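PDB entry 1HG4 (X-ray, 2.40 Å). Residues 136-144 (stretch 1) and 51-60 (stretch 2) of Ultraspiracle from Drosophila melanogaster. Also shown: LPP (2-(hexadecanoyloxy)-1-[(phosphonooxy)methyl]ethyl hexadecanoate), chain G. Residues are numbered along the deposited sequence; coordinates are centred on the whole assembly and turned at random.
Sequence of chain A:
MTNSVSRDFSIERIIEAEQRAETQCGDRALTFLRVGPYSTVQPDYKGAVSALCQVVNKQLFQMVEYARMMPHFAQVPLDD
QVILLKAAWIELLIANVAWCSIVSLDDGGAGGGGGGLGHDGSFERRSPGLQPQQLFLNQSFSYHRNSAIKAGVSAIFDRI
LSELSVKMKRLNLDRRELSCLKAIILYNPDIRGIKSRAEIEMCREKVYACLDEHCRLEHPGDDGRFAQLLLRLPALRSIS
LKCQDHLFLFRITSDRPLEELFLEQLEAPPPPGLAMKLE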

ATOM      1  N   PHE A 136      33.004   6.543  18.793  1.00 35.40           N
ATOM      2  CA  PHE A 136      32.593   5.514  19.745  1.00 35.37           C
ATOM      3  C   PHE A 136      31.711   4.432  19.130  1.00 35.60           C
ATOM      4  O   PHE A 136      30.832   4.719  18.322  1.00 34.05           O
ATOM      5  CB  PHE A 136      31.826   6.128  20.919  1.00 35.77           C
ATOM      6  CG  PHE A 136      32.677   6.921  21.867  1.00 35.73           C
ATOM      7  CD1 PHE A 136      33.174   8.162  21.508  1.00 35.02           C
ATOM      8  CD2 PHE A 136      32.971   6.421  23.130  1.00 36.37           C
ATOM      9  CE1 PHE A 136      33.956   8.895  22.395  1.00 35.85           C
ATOM     10  CE2 PHE A 136      33.752   7.144  24.024  1.00 34.97           C
ATOM     11  CZ  PHE A 136      34.244   8.382  23.657  1.00 34.68           C
ATOM     12  N   LEU A 137      31.950   3.187  19.530  1.00 36.01           N
ATOM     13  CA  LEU A 137      31.161   2.058  19.061  1.00 37.45           C
ATOM     14  C   LEU A 137      30.224   1.671  20.195  1.00 39.11           C
ATOM     15  O   LEU A 137      29.150   1.107  19.974  1.00 38.95           O
ATOM     16  CB  LEU A 137      32.062   0.869  18.709  1.00 36.56           C
ATOM     17  CG  LEU A 137      32.649   0.806  17.295  1.00 36.58           C
ATOM     18  CD1 LEU A 137      33.603   1.954  17.062  1.00 36.28           C
ATOM     19  CD2 LEU A 137      33.353  -0.517  17.111  1.00 37.71           C
ATOM     20  N   ASN A 138      30.659   1.991  21.411  1.00 40.90           N
ATOM     21  CA  ASN A 138      29.942   1.710  22.657  1.00 43.48           C
ATOM     22  C   ASN A 138      30.174   2.930  23.517  1.00 44.31           C
ATOM     23  O   ASN A 138      30.525   3.994  23.018  1.00 46.45           O
ATOM     24  CB  ASN A 138      30.594   0.551  23.410  1.00 45.38           C
ATOM     25  CG  ASN A 138      30.268  -0.793  22.827  1.00 48.45           C
ATOM     26  OD1 ASN A 138      30.958  -1.774  23.099  1.00 48.01           O
ATOM     27  ND2 ASN A 138      29.201  -0.859  22.037  1.00 51.18           N
ATOM     28  N   GLN A 139      30.077   2.734  24.830  1.00 42.90           N
ATOM     29  CA  GLN A 139      30.340   3.812  25.771  1.00 41.58           C
ATOM     30  C   GLN A 139      31.767   3.643  26.296  1.00 40.51           C
ATOM     31  O   GLN A 139      32.347   4.577  26.837  1.00 40.62           O
ATOM     32  CB  GLN A 139      29.353   3.763  26.941  1.00 41.87           C
ATOM     33  N   SER A 140      32.337   2.454  26.097  1.00 38.99           N
ATOM     34  CA  SER A 140      33.688   2.135  26.578  1.00 35.45           C
ATOM     35  C   SER A 140      34.648   1.503  25.548  1.00 34.03           C
ATOM     36  O   SER A 140      35.610   0.829  25.919  1.00 35.47           O
ATOM     37  CB  SER A 140      33.564   1.188  27.754  1.00 33.43           C
ATOM     38  OG  SER A 140      32.785   0.076  27.355  1.00 32.90           O
ATOM     39  N   PHE A 141      34.381   1.703  24.265  1.00 30.04           N
ATOM     40  CA  PHE A 141      35.232   1.171  23.204  1.00 26.98           C
ATOM     41  C   PHE A 141      35.228   2.266  22.147  1.00 24.78           C
ATOM     42  O   PHE A 141      34.172   2.613  21.628  1.00 23.49           O
ATOM     43  CB  PHE A 141      34.650  -0.124  22.626  1.00 25.62           C
ATOM     44  CG  PHE A 141      35.585  -0.830  21.680  1.00 27.59           C
ATOM     45  CD1 PHE A 141      36.563  -1.699  22.163  1.00 26.98           C
ATOM     46  CD2 PHE A 141      35.517  -0.597  20.308  1.00 26.53           C
ATOM     47  CE1 PHE A 141      37.454  -2.325  21.301  1.00 26.99           C
ATOM     48  CE2 PHE A 141      36.408  -1.219  19.431  1.00 26.13           C
ATOM     49  CZ  PHE A 141      37.377  -2.084  19.926  1.00 27.06           C
ATOM     50  N   SER A 142      36.393   2.822  21.831  1.00 23.08           N
ATOM     51  CA  SER A 142      36.438   3.913  20.871  1.00 21.95           C
ATOM     52  C   SER A 142      37.775   4.053  20.187  1.00 22.97           C
ATOM     53  O   SER A 142      38.777   3.527  20.656  1.00 21.18           O
ATOM     54  CB  SER A 142      36.113   5.220  21.582  1.00 20.44           C
ATOM     55  OG  SER A 142      36.937   5.359  22.728  1.00 24.26           O
ATOM     56  N   TYR A 143      37.785   4.789  19.080  1.00 22.81           N
ATOM     57  CA  TYR A 143      39.006   4.999  18.331  1.00 23.15           C
ATOM     58  C   TYR A 143      39.365   6.461  18.188  1.00 24.19           C
ATOM     59  O   TYR A 143      38.497   7.315  18.012  1.00 24.53           O
ATOM     60  CB  TYR A 143      38.887   4.406  16.926  1.00 23.33           C
ATOM     61  CG  TYR A 143      38.765   2.911  16.905  1.00 23.74           C
ATOM     62  CD1 TYR A 143      39.786   2.100  17.404  1.00 25.17           C
ATOM     63  CD2 TYR A 143      37.621   2.301  16.416  1.00 23.16           C
ATOM     64  CE1 TYR A 143      39.661   0.712  17.419  1.00 24.30           C
ATOM     65  CE2 TYR A 143      37.484   0.920  16.421  1.00 25.42           C
ATOM     66  CZ  TYR A 143      38.506   0.129  16.930  1.00 25.78           C
ATOM     67  OH  TYR A 143      38.339  -1.237  16.985  1.00 26.85           O
ATOM     68  N   HIS A 144      40.655   6.751  18.280  1.00 24.65           N
ATOM     69  CA  HIS A 144      41.120   8.107  18.069  1.00 25.17           C
ATOM     70  C   HIS A 144      41.435   8.186  16.573  1.00 24.27           C
ATOM     71  O   HIS A 144      41.629   7.153  15.920  1.00 23.65           O
ATOM     72  CB  HIS A 144      42.324   8.381  18.958  1.00 26.10           C
ATOM     73  CG  HIS A 144      41.951   8.524  20.396  1.00 29.00           C
ATOM     74  ND1 HIS A 144      41.241   9.607  20.870  1.00 28.09           N
ATOM     75  CD2 HIS A 144      42.092   7.676  21.445  1.00 30.58           C
ATOM     76  CE1 HIS A 144      40.957   9.420  22.144  1.00 31.16           C
ATOM     77  NE2 HIS A 144      41.460   8.253  22.519  1.00 31.45           N
TER
HETATM   78  P1  LPP G   1      50.367  -0.859   7.580  1.00 55.94           P
HETATM   79  O2  LPP G   1      50.614   0.684   8.023  1.00 56.94           O
HETATM   80  O3  LPP G   1      51.808  -1.580   7.766  1.00 56.69           O
HETATM   81  O4  LPP G   1      49.740  -0.986   5.976  1.00 55.18           O
HETATM   82  O5  LPP G   1      49.387  -1.537   8.704  1.00 52.10           O
HETATM   83  C6  LPP G   1      48.505  -0.670   9.383  1.00 46.10           C
HETATM   84  C7  LPP G   1      47.358  -1.465   9.999  1.00 40.87           C
HETATM   85  C8  LPP G   1      46.859  -0.724  11.245  1.00 38.23           C
HETATM   86  O9  LPP G   1      46.303  -1.534   9.054  1.00 38.95           O
HETATM   87  O27 LPP G   1      45.666  -1.297  11.713  1.00 33.76           O
HETATM   88  C11 LPP G   1      45.830  -2.809   8.847  1.00 38.13           C
HETATM   89  O10 LPP G   1      46.440  -3.853   9.067  1.00 37.13           O
HETATM   90  C12 LPP G   1      44.418  -2.741   8.283  1.00 35.26           C
HETATM   91  C13 LPP G   1      43.427  -2.882   9.433  1.00 33.86           C
HETATM   92  C14 LPP G   1      42.115  -3.457   8.929  1.00 30.32           C
HETATM   93  C15 LPP G   1      41.051  -2.386   9.018  1.00 31.92           C
HETATM   94  C16 LPP G   1      39.734  -3.009   9.439  1.00 33.20           C
HETATM   95  C17 LPP G   1      38.783  -1.898   9.850  1.00 34.44           C
HETATM   96  C18 LPP G   1      37.389  -2.222   9.347  1.00 37.10           C
HETATM   97  C19 LPP G   1      36.978  -1.179   8.320  1.00 38.15           C
HETATM   98  C20 LPP G   1      35.856  -0.324   8.898  1.00 39.01           C
HETATM   99  C21 LPP G   1      34.628  -0.385   7.989  1.00 38.17           C
HETATM  100  C22 LPP G   1      33.801  -1.629   8.303  1.00 37.24           C
HETATM  101  C23 LPP G   1      32.659  -1.282   9.239  1.00 36.40           C
HETATM  102  C24 LPP G   1      32.054  -2.582   9.752  1.00 37.76           C
HETATM  103  C25 LPP G   1      30.861  -2.288  10.653  1.00 37.38           C
HETATM  104  C26 LPP G   1      29.560  -2.491   9.885  1.00 32.86           C
HETATM  105  C29 LPP G   1      45.279  -0.747  12.887  1.00 34.89           C
HETATM  106  O28 LPP G   1      45.725   0.277  13.387  1.00 35.41           O
HETATM  107  C30 LPP G   1      44.190  -1.631  13.490  1.00 33.90           C
HETATM  108  C31 LPP G   1      43.236  -0.795  14.348  1.00 34.22           C
HETATM  109  C32 LPP G   1      41.855  -0.733  13.699  1.00 35.74           C
HETATM  110  C33 LPP G   1      41.459   0.728  13.475  1.00 34.56           C
HETATM  111  C34 LPP G   1      40.060   0.797  12.880  1.00 34.49           C
HETATM  112  C35 LPP G   1      39.586   2.246  12.839  1.00 33.73           C
HETATM  113  C36 LPP G   1      38.070   2.293  12.940  1.00 35.14           C
HETATM  114  C37 LPP G   1      37.474   2.686  11.592  1.00 37.60           C
HETATM  115  C38 LPP G   1      36.216   3.529  11.794  1.00 38.71           C
HETATM  116  C39 LPP G   1      34.983   2.731  11.386  1.00 39.19           C
HETATM  117  C40 LPP G   1      34.291   2.207  12.636  1.00 39.41           C
HETATM  118  C41 LPP G   1      32.856   1.840  12.324  1.00 37.55           C
HETATM  119  C42 LPP G   1      32.480   0.639  13.171  1.00 39.71           C
HETATM  120  C43 LPP G   1      30.964   0.511  13.238  1.00 42.64           C
HETATM  121  C44 LPP G   1      30.580  -0.561  14.260  1.00 41.07           C
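Stretch 2 (51-60) ALCQVVNKQL

What shape does stretch 2 take, and how does it run over stretch 1? Residues 51 to 60 are helical throughout, part of a longer helix that begins earlier in the chain and continues later. Its backbone hydrogen bonds follow the four-residue spacing, from Val55 N to Ala51 O (3.2 Å) through Leu60 N to Val56 O (2.9 Å). Stretch 1 is a turn that leads into a strand at 142-144, and Leu137 N bonds to Phe141 O at 3.1 Å, drawing the two ends of the turn together. The backbones come closest where the CA atoms of Leu137 and Val55 lie 8.1 Å apart. Along the helix, Leu52 meets Leu137, Phe141 and Tyr143, while Gln59, two turns later, reaches Leu137 and Asn138. The contact is small, burying 315 Å² with both sides summed.

Which bumps fill which hollows at the centre? Val55 is a branched knob whose CB points toward stretch 1, and its two methyls enter different neighbourhoods. CG1 lies 3.9 Å from Leu137 CD2, and CG2 is set over one face of the Phe141 ring, 4.1 Å from the ring centroid and just 4° off the ring normal. So central a placement makes a CH-pi contact, with the methyl resting on the flat of the ring. Phe141, with chi1 in the t well, and Leu137, with chi1 in the m well, both direct CB toward the helix; their side chains pack against each other, and Val55 rests across the two.

How does Leu52 fit when its CB points sideways? The end of its side chain comes nearer than that first bond suggests. With chi1 t and chi2 p, it brings CD1 to 3.2 Å from Leu137 CD2, a very tight approach for two methyl carbons. The same CD1 is 4.3 Å from Phe141 CE2 and 4.0 Å from Tyr143 CE2, where it sits at the edge of the tyrosine ring, near its plane. One methyl therefore occupies a hollow walled by three side chains. The phenol comes close as well, with Tyr143 OH 3.5 Å from Leu52 CB. Over one face of the Tyr143 ring runs an acyl chain of the LPP lipid, whose C36 lies 3.5 Å from Tyr143 CD2. The end of that chain, C44, comes within 3.9 Å of Leu137 CG and 4.0 Å of Val56 CG2, so the lipid touches both stretches.

Where does the packing give way to polar contact? At Gln59, which extends toward the turn and donates a hydrogen bond from NE2 to Leu137 O at 3.0 Å, with an angle of 140° at the hydrogen. It is the one hydrogen bond between the stretches. Asn138 ND2 approaches the same Leu137 O at 2.9 Å, but its bond is weak, the angle being 118°. Sharing an acceptor crowds the two amides: Gln59 NE2 and Asn138 ND2 are 3.1 Å apart, yet as two donors they do not bond.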

ATOM      1  N   ALA A  51      39.212  -7.767  17.798  1.00 34.14           N
ATOM      2  CA  ALA A  51      38.490  -7.207  18.940  1.00 33.91           C
ATOM      3  C   ALA A  51      37.318  -6.397  18.372  1.00 33.45           C
ATOM      4  O   ALA A  51      36.208  -6.428  18.910  1.00 31.98           O
ATOM      5  CB  ALA A  51      39.412  -6.308  19.773  1.00 31.95           C
ATOM      6  N   LEU A  52      37.582  -5.681  17.275  1.00 32.97           N
ATOM      7  CA  LEU A  52      36.556  -4.882  16.609  1.00 31.12           C
ATOM      8  C   LEU A  52      35.486  -5.825  16.088  1.00 29.35           C
ATOM      9  O   LEU A  52      34.304  -5.515  16.146  1.00 27.74           O
ATOM     10  CB  LEU A  52      37.154  -4.092  15.444  1.00 30.50           C
ATOM     11  CG  LEU A  52      36.138  -3.357  14.558  1.00 31.26           C
ATOM     12  CD1 LEU A  52      35.367  -2.353  15.387  1.00 33.17           C
ATOM     13  CD2 LEU A  52      36.850  -2.648  13.424  1.00 30.81           C
ATOM     14  N   CYS A  53      35.920  -6.984  15.594  1.00 29.51           N
ATOM     15  CA  CYS A  53      35.010  -7.992  15.063  1.00 29.35           C
ATOM     16  C   CYS A  53      34.072  -8.506  16.152  1.00 29.73           C
ATOM     17  O   CYS A  53      32.869  -8.621  15.941  1.00 31.24           O
ATOM     18  CB  CYS A  53      35.798  -9.170  14.464  1.00 29.01           C
ATOM     19  SG  CYS A  53      36.636  -8.882  12.865  1.00 29.41           S
ATOM     20  N   GLN A  54      34.615  -8.807  17.323  1.00 30.41           N
ATOM     21  CA  GLN A  54      33.789  -9.305  18.418  1.00 31.39           C
ATOM     22  C   GLN A  54      32.720  -8.296  18.835  1.00 28.45           C
ATOM     23  O   GLN A  54      31.592  -8.678  19.145  1.00 26.71           O
ATOM     24  CB  GLN A  54      34.660  -9.667  19.626  1.00 35.17           C
ATOM     25  CG  GLN A  54      34.050 -10.768  20.490  1.00 42.33           C
ATOM     26  CD  GLN A  54      34.943 -11.184  21.654  1.00 46.44           C
ATOM     27  OE1 GLN A  54      36.161 -11.361  21.498  1.00 47.50           O
ATOM     28  NE2 GLN A  54      34.335 -11.357  22.829  1.00 47.42           N
ATOM     29  N   VAL A  55      33.077  -7.014  18.851  1.00 26.32           N
ATOM     30  CA  VAL A  55      32.128  -5.962  19.202  1.00 25.88           C
ATOM     31  C   VAL A  55      30.958  -5.944  18.211  1.00 26.69           C
ATOM     32  O   VAL A  55      29.791  -5.997  18.605  1.00 26.89           O
ATOM     33  CB  VAL A  55      32.803  -4.574  19.194  1.00 26.37           C
ATOM     34  CG1 VAL A  55      31.745  -3.474  19.175  1.00 25.22           C
ATOM     35  CG2 VAL A  55      33.686  -4.416  20.429  1.00 25.75           C
ATOM     36  N   VAL A  56      31.275  -5.887  16.920  1.00 25.61           N
ATOM     37  CA  VAL A  56      30.249  -5.868  15.898  1.00 25.53           C
ATOM     38  C   VAL A  56      29.400  -7.136  15.911  1.00 25.62           C
ATOM     39  O   VAL A  56      28.185  -7.053  15.757  1.00 25.62           O
ATOM     40  CB  VAL A  56      30.875  -5.679  14.503  1.00 26.72           C
ATOM     41  CG1 VAL A  56      29.804  -5.660  13.438  1.00 26.03           C
ATOM     42  CG2 VAL A  56      31.647  -4.379  14.466  1.00 28.32           C
ATOM     43  N   ASN A  57      30.021  -8.303  16.105  1.00 24.57           N
ATOM     44  CA  ASN A  57      29.259  -9.552  16.120  1.00 25.00           C
ATOM     45  C   ASN A  57      28.241  -9.596  17.264  1.00 24.50           C
ATOM     46  O   ASN A  57      27.200 -10.242  17.144  1.00 24.05           O
ATOM     47  CB  ASN A  57      30.192 -10.778  16.202  1.00 25.07           C
ATOM     48  CG  ASN A  57      30.996 -11.007  14.910  1.00 24.34           C
ATOM     49  OD1 ASN A  57      30.540 -10.709  13.816  1.00 20.52           O
ATOM     50  ND2 ASN A  57      32.199 -11.557  15.052  1.00 25.28           N
ATOM     51  N   LYS A  58      28.542  -8.910  18.366  1.00 24.12           N
ATOM     52  CA  LYS A  58      27.620  -8.863  19.498  1.00 25.15           C
ATOM     53  C   LYS A  58      26.469  -7.896  19.193  1.00 24.16           C
ATOM     54  O   LYS A  58      25.317  -8.143  19.547  1.00 22.40           O
ATOM     55  CB  LYS A  58      28.340  -8.426  20.777  1.00 25.67           C
ATOM     56  CG  LYS A  58      29.327  -9.454  21.300  1.00 30.09           C
ATOM     57  CD  LYS A  58      29.924  -9.066  22.655  1.00 32.03           C
ATOM     58  CE  LYS A  58      30.933 -10.127  23.113  1.00 34.99           C
ATOM     59  NZ  LYS A  58      31.513  -9.874  24.475  1.00 36.57           N
ATOM     60  N   GLN A  59      26.784  -6.794  18.523  1.00 23.82           N
ATOM     61  CA  GLN A  59      25.757  -5.829  18.169  1.00 23.91           C
ATOM     62  C   GLN A  59      24.831  -6.420  17.116  1.00 23.49           C
ATOM     63  O   GLN A  59      23.647  -6.077  17.062  1.00 21.98           O
ATOM     64  CB  GLN A  59      26.396  -4.531  17.664  1.00 24.55           C
ATOM     65  CG  GLN A  59      27.185  -3.804  18.752  1.00 25.60           C
ATOM     66  CD  GLN A  59      27.687  -2.448  18.314  1.00 27.95           C
ATOM     67  OE1 GLN A  59      27.536  -2.053  17.151  1.00 30.53           O
ATOM     68  NE2 GLN A  59      28.293  -1.720  19.244  1.00 25.08           N
ATOM     69  N   LEU A  60      25.370  -7.320  16.291  1.00 23.54           N
ATOM     70  CA  LEU A  60      24.577  -7.974  15.259  1.00 24.40           C
ATOM     71  C   LEU A  60      23.559  -8.903  15.913  1.00 23.60           C
ATOM     72  O   LEU A  60      22.385  -8.922  15.532  1.00 23.37           O
ATOM     73  CB  LEU A  60      25.467  -8.775  14.312  1.00 24.61           C
ATOM     74  CG  LEU A  60      25.979  -8.068  13.060  1.00 28.01           C
ATOM     75  CD1 LEU A  60      26.922  -9.003  12.307  1.00 29.25           C
ATOM     76  CD2 LEU A  60      24.799  -7.668  12.168  1.00 27.49           C
TER